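Local coordinates for protein glutaredoxin, CPYC type (Chlamydomonas reinhardtii, PDB 7NCV) that probably reduces glutathione-linked and protein disulfides as a glutathione-dependent oxidoreductase of the CPYC glutaredoxin type, at residues Val19-Lys24 with Asn35-Phe40; Leu64-Gly69 with Arg74-Gly79. One frame throughout, in Å; residues are numbered along the deposited sequence.

Contact 1: residues Val19-Lys24 with Asn35-Phe40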
loop_
_atom_site.group_PDB
_atom_site.type_symbol
_atom_site.label_atom_id
_atom_site.label_comp_id
_atom_site.label_asym_id
_atom_site.label_seq_id
_atom_site.Cartn_x
_atom_site.Cartn_y
_atom_site.Cartn_z
ATOM N N VAL A 19 -2.451 2.594 -7.518
ATOM C CA VAL A 19 -2.694 1.868 -6.263
ATOM C C VAL A 19 -1.460 1.007 -6.015
ATOM O O VAL A 19 -1.025 0.287 -6.939
ATOM C CB VAL A 19 -3.916 0.941 -6.390
ATOM C CG1 VAL A 19 -4.126 0.125 -5.102
ATOM C CG2 VAL A 19 -5.164 1.733 -6.770
ATOM N N ILE A 20 -0.865 1.119 -4.830
ATOM C CA ILE A 20 0.296 0.290 -4.517
ATOM C C ILE A 20 0.192 -0.091 -3.033
ATOM O O ILE A 20 -0.193 0.725 -2.179
ATOM C CB ILE A 20 1.637 0.993 -4.869
ATOM C CG1 ILE A 20 2.828 0.104 -4.496
ATOM C CG2 ILE A 20 1.750 2.358 -4.151
ATOM C CD1 ILE A 20 4.178 0.622 -5.132
ATOM N N VAL A 21 0.533 -1.332 -2.727
ATOM C CA VAL A 21 0.470 -1.876 -1.372
ATOM C C VAL A 21 1.857 -2.412 -1.060
ATOM O O VAL A 21 2.363 -3.273 -1.805
ATOM C CB VAL A 21 -0.514 -3.036 -1.288
ATOM C CG1 VAL A 21 -0.579 -3.557 0.179
ATOM C CG2 VAL A 21 -1.891 -2.616 -1.788
ATOM N N TYR A 22 2.462 -1.955 0.040
ATOM C CA TYR A 22 3.658 -2.564 0.586
ATOM C C TYR A 22 3.209 -3.625 1.573
ATOM O O TYR A 22 2.341 -3.364 2.425
ATOM C CB TYR A 22 4.520 -1.498 1.269
ATOM C CG TYR A 22 5.211 -0.686 0.204
ATOM C CD1 TYR A 22 6.429 -1.113 -0.319
ATOM C CD2 TYR A 22 4.565 0.400 -0.402
ATOM C CE1 TYR A 22 7.053 -0.458 -1.401
ATOM C CE2 TYR A 22 5.180 1.108 -1.462
ATOM C CZ TYR A 22 6.423 0.665 -1.937
ATOM O OH TYR A 22 7.034 1.345 -3.003
ATOM N N SER A 23 3.754 -4.833 1.420
ATOM C CA SER A 23 3.170 -6.024 2.044
ATOM C C SER A 23 4.266 -7.000 2.431
ATOM O O SER A 23 5.453 -6.796 2.119
ATOM C CB SER A 23 2.206 -6.599 0.983
ATOM O OG SER A 23 1.662 -7.888 1.322
ATOM N N LYS A 24 3.884 -8.051 3.159
ATOM C CA LYS A 24 4.687 -9.269 3.238
ATOM C C LYS A 24 3.747 -10.444 2.965
ATOM O O LYS A 24 2.523 -10.345 3.187
ATOM C CB LYS A 24 5.338 -9.474 4.585
ATOM C CG LYS A 24 6.381 -8.405 4.872
ATOM C CD LYS A 24 6.997 -8.542 6.279
ATOM C CE LYS A 24 7.922 -7.311 6.560
ATOM N NZ LYS A 24 8.364 -7.463 8.013
ATOM N N ASN A 35 -7.685 -8.286 -0.107
ATOM C CA ASN A 35 -9.030 -8.773 -0.389
ATOM C C ASN A 35 -9.978 -7.597 -0.584
ATOM O O ASN A 35 -10.891 -7.662 -1.429
ATOM C CB ASN A 35 -9.513 -9.659 0.746
ATOM C CG ASN A 35 -8.932 -11.059 0.666
ATOM O OD1 ASN A 35 -8.331 -11.458 -0.329
ATOM N ND2 ASN A 35 -9.134 -11.831 1.773
ATOM N N ALA A 36 -9.775 -6.511 0.187
ATOM C CA ALA A 36 -10.610 -5.322 0.042
ATOM C C ALA A 36 -10.453 -4.701 -1.346
ATOM O O ALA A 36 -11.455 -4.421 -2.039
ATOM C CB ALA A 36 -10.290 -4.326 1.147
ATOM N N LEU A 37 -9.210 -4.489 -1.756
ATOM C CA LEU A 37 -8.950 -3.968 -3.095
ATOM C C LEU A 37 -9.491 -4.918 -4.158
ATOM O O LEU A 37 -9.989 -4.456 -5.206
ATOM C CB LEU A 37 -7.440 -3.779 -3.216
ATOM C CG LEU A 37 -6.955 -2.558 -2.435
ATOM C CD1 LEU A 37 -5.423 -2.661 -2.290
ATOM C CD2 LEU A 37 -7.374 -1.174 -3.010
ATOM N N ASN A 38 -9.351 -6.229 -3.945
ATOM C CA ASN A 38 -9.785 -7.223 -4.947
ATOM C C ASN A 38 -11.296 -7.208 -5.160
ATOM O O ASN A 38 -11.780 -7.761 -6.167
ATOM C CB ASN A 38 -9.339 -8.623 -4.540
ATOM C CG ASN A 38 -7.846 -8.788 -4.629
ATOM O OD1 ASN A 38 -7.122 -7.969 -5.200
ATOM N ND2 ASN A 38 -7.382 -9.895 -4.084
ATOM N N GLN A 39 -12.075 -6.601 -4.239
ATOM C CA GLN A 39 -13.500 -6.440 -4.503
ATOM C C GLN A 39 -13.762 -5.533 -5.700
ATOM O O GLN A 39 -14.856 -5.623 -6.310
ATOM C CB GLN A 39 -14.217 -5.853 -3.282
ATOM C CG GLN A 39 -14.072 -6.681 -2.030
ATOM C CD GLN A 39 -14.822 -6.025 -0.847
ATOM O OE1 GLN A 39 -14.470 -6.214 0.326
ATOM N NE2 GLN A 39 -15.855 -5.246 -1.164
ATOM N N PHE A 40 -12.795 -4.671 -6.043
ATOM C CA PHE A 40 -12.967 -3.671 -7.086
ATOM C C PHE A 40 -11.992 -3.795 -8.234
ATOM O O PHE A 40 -12.407 -3.551 -9.367
ATOM C CB PHE A 40 -12.838 -2.275 -6.493
ATOM C CG PHE A 40 -13.820 -2.052 -5.351
ATOM C CD1 PHE A 40 -15.152 -1.781 -5.627
ATOM C CD2 PHE A 40 -13.399 -2.198 -4.031
ATOM C CE1 PHE A 40 -16.080 -1.615 -4.541
ATOM C CE2 PHE A 40 -14.323 -2.043 -2.986
ATOM C CZ PHE A 40 -15.637 -1.761 -3.259
#

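Contact 2: residues Leu64-Gly69 with Arg74-Gly79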
loop_
_atom_site.group_PDB
_atom_site.type_symbol
_atom_site.label_atom_id
_atom_site.label_comp_id
_atom_site.label_asym_id
_atom_site.label_seq_id
_atom_site.Cartn_x
_atom_site.Cartn_y
_atom_site.Cartn_z
ATOM N N LEU A 64 7.794 4.149 7.789
ATOM C CA LEU A 64 7.536 4.925 9.003
ATOM C C LEU A 64 7.685 6.427 8.741
ATOM O O LEU A 64 6.847 7.246 9.166
ATOM C CB LEU A 64 8.504 4.470 10.103
ATOM C CG LEU A 64 8.481 5.200 11.441
ATOM C CD1 LEU A 64 7.118 5.009 12.072
ATOM C CD2 LEU A 64 9.567 4.562 12.289
ATOM N N ASP A 65 8.768 6.815 8.065
ATOM C CA ASP A 65 8.977 8.230 7.807
ATOM C C ASP A 65 7.870 8.799 6.943
ATOM O O ASP A 65 7.427 9.927 7.162
ATOM C CB ASP A 65 10.334 8.455 7.143
ATOM C CG ASP A 65 11.467 8.580 8.159
ATOM O OD1 ASP A 65 11.320 8.063 9.290
ATOM O OD2 ASP A 65 12.497 9.211 7.832
ATOM N N ILE A 66 7.409 8.027 5.954
ATOM C CA ILE A 66 6.464 8.538 4.971
ATOM C C ILE A 66 5.049 8.525 5.508
ATOM O O ILE A 66 4.277 9.438 5.202
ATOM C CB ILE A 66 6.573 7.727 3.670
ATOM C CG1 ILE A 66 7.907 8.006 2.996
ATOM C CG2 ILE A 66 5.401 8.030 2.724
ATOM C CD1 ILE A 66 8.250 6.969 1.944
ATOM N N THR A 67 4.659 7.474 6.280
ATOM C CA THR A 67 3.251 7.251 6.619
ATOM C C THR A 67 2.945 7.397 8.093
ATOM O O THR A 67 1.762 7.445 8.454
ATOM C CB THR A 67 2.777 5.842 6.204
ATOM O OG1 THR A 67 3.324 4.848 7.100
ATOM C CG2 THR A 67 3.216 5.544 4.745
ATOM N N GLY A 68 3.966 7.352 8.949
ATOM C CA GLY A 68 3.766 7.396 10.386
ATOM C C GLY A 68 3.831 6.060 11.082
ATOM O O GLY A 68 3.806 6.017 12.323
ATOM N N GLY A 69 3.804 4.969 10.342
ATOM C CA GLY A 69 3.894 3.660 10.938
ATOM C C GLY A 69 4.730 2.748 10.073
ATOM O O GLY A 69 4.835 2.929 8.858
ATOM N N ARG A 74 0.940 -1.214 3.936
ATOM C CA ARG A 74 0.855 0.252 3.766
ATOM C C ARG A 74 0.276 0.508 2.386
ATOM O O ARG A 74 0.911 0.195 1.374
ATOM C CB ARG A 74 2.233 0.918 3.942
ATOM C CG ARG A 74 2.839 0.695 5.350
ATOM C CD ARG A 74 2.234 1.674 6.385
ATOM N NE ARG A 74 2.133 1.155 7.747
ATOM C CZ ARG A 74 1.826 1.912 8.799
ATOM N NH1 ARG A 74 1.757 1.410 10.043
ATOM N NH2 ARG A 74 1.511 3.167 8.587
ATOM N N VAL A 75 -0.969 0.967 2.344
ATOM C CA VAL A 75 -1.739 1.104 1.106
ATOM C C VAL A 75 -1.750 2.556 0.679
ATOM O O VAL A 75 -2.049 3.460 1.494
ATOM C CB VAL A 75 -3.185 0.624 1.330
ATOM C CG1 VAL A 75 -4.014 0.826 0.090
ATOM C CG2 VAL A 75 -3.205 -0.850 1.764
ATOM N N PHE A 76 -1.439 2.787 -0.603
ATOM C CA PHE A 76 -1.490 4.129 -1.185
ATOM C C PHE A 76 -2.396 4.142 -2.400
ATOM O O PHE A 76 -2.378 3.198 -3.205
ATOM C CB PHE A 76 -0.086 4.588 -1.633
ATOM C CG PHE A 76 0.946 4.629 -0.514
ATOM C CD1 PHE A 76 1.584 3.442 -0.076
ATOM C CD2 PHE A 76 1.348 5.858 0.006
ATOM C CE1 PHE A 76 2.591 3.496 0.906
ATOM C CE2 PHE A 76 2.337 5.937 0.951
ATOM C CZ PHE A 76 2.956 4.756 1.421
ATOM N N ILE A 77 -3.184 5.215 -2.551
ATOM C CA ILE A 77 -4.037 5.390 -3.720
ATOM C C ILE A 77 -3.848 6.808 -4.226
ATOM O O ILE A 77 -3.908 7.756 -3.428
ATOM C CB ILE A 77 -5.516 5.138 -3.374
ATOM C CG1 ILE A 77 -5.677 3.670 -2.873
ATOM C CG2 ILE A 77 -6.392 5.447 -4.584
ATOM C CD1 ILE A 77 -7.123 3.409 -2.395
ATOM N N ASN A 78 -3.599 6.957 -5.538
ATOM C CA ASN A 78 -3.496 8.310 -6.147
ATOM C C ASN A 78 -2.391 9.138 -5.472
ATOM O O ASN A 78 -2.504 10.372 -5.349
ATOM C CB ASN A 78 -4.848 9.056 -6.057
ATOM C CG ASN A 78 -4.931 10.219 -7.025
ATOM O OD1 ASN A 78 -4.467 10.121 -8.141
ATOM N ND2 ASN A 78 -5.514 11.324 -6.573
ATOM N N GLY A 79 -1.354 8.463 -4.990
ATOM C CA GLY A 79 -0.177 9.107 -4.408
ATOM C C GLY A 79 -0.327 9.449 -2.938
ATOM O O GLY A 79 0.596 10.058 -2.362
#

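Contact 1: residues Val19-Lys24 with Asn35-Phe40
Leu37 points from helix 28-41 onto strand 19-23 and sets its two methyl groups against two valines, Val19 and Val21, that face the helix from the same side of the strand. The two approaches differ. Towards Val19 the two chain ends meet head on, with Leu37 CD2 lying 4.1 Å from Val19 CG1, a loose van der Waals distance. Val21 runs alongside the leucine, pointing the other way, and here the other branch makes the closer touch, Leu37 CD1 to Val21 CG2 at 3.6 Å. Leu37 CD1 also comes within 4.2 Å of Val19 CG1, so this one methyl is shared between both valines.

At nearly the same rotamer the valines offer different branches: Val19 presents CG1, anti to its backbone N (chi1 177°), and Val21 presents CG2, anti to its carbonyl carbon, because Leu37 lies between the two residues along the strand. In the leucine, CG stands anti to the carbonyl carbon (chi1 -75°), which sends the branched end towards the strand.

This is the strand-to-helix packing of a beta-alpha-beta unit, in which strand 19-23 leads through helix 28-41 to the parallel strand 46-49, as in the thioredoxin fold. Beta-branched valines suit the extended strand, while leucine, unbranched at CB, fits a helix and carries its methyls far enough to bridge the gap: the CA atoms of Val19 and Leu37 are 9.1 Å apart. All three side chains are buried, and no hydrogen bond crosses between the segments. Helix 96-103 adds Leu101 against Val19 and Leu97 against Leu37, and Tyr45 touches Val19 and Leu37. The intervening Ile20 turns to the other face of the sheet, where it packs on Ala13 and Val14 of helix 3-16.

Contact 2: residues Leu64-Gly69 with Arg74-Gly79
Thr67 OG1 is gripped from three quarters. It is hydrogen-bonded to Leu63 O one helical turn back. Thr67 OG1 also accepts a nearly straight bond from Gly69 N at 3.3 Å (169°), closing an ST turn. Arg74 NH2 lies 2.9 Å from Thr67 OG1 in a weak bond bent to 115°. Arg74 is deposited in two conformers, and its contacts here belong to one of them. In it the side chain bends at chi2 and chi3, which lays the guanidinium flat against Gly69, whose O sits over its face, 3.2 Å from Arg74 CZ, while Arg74 NE bonds instead to Ser71 O. A side chain on Gly69 would run into Arg74 NH1; Gly68, the first residue after helix 58-67, has phi 100°, where a CB would press on the carbonyl O of Thr67.

In the thioredoxin fold this turn takes the chain from helix 58-67 to strand 74-77, an inner strand antiparallel to strand 19-23. The apolar half rests on Phe76. Thr67 CG2 lies 3.4 Å from Phe76 CZ, and Ile66 CG2 comes to the ring edge, 4.1 Å from Phe76 CE2, both side chains crossing the phenylalanine at about a right angle. Threonine thus serves both halves; a valine here would probably leave Gly69 N without its acceptor and Leu63 O without the hydroxyl, the turn less firmly fixed. Phe81 and Val14 also pack on Phe76.

How the contacts relate
From the N terminus, strand 19-23 comes first, and contact 1 closes a loop when helix 28-41 folds back onto it, enclosing the CxxC stretch at the helix start that is probably the redox centre. After strand 46-49 the chain reaches helix 58-67, where contact 2 closes a much shorter loop of four residues to strand 74-77. The two loops follow in series, neither nesting nor crossing. They meet in the sheet, since strands 19-23 and 74-77 are antiparallel neighbours, joined by a probable hydrogen bond of 2.9 Å from Phe76 N to Ile20 O. Contact 1 packs helix 28-41 on one sheet face; contact 2 sets the end of helix 58-67 against the other, where helix 3-16 also packs.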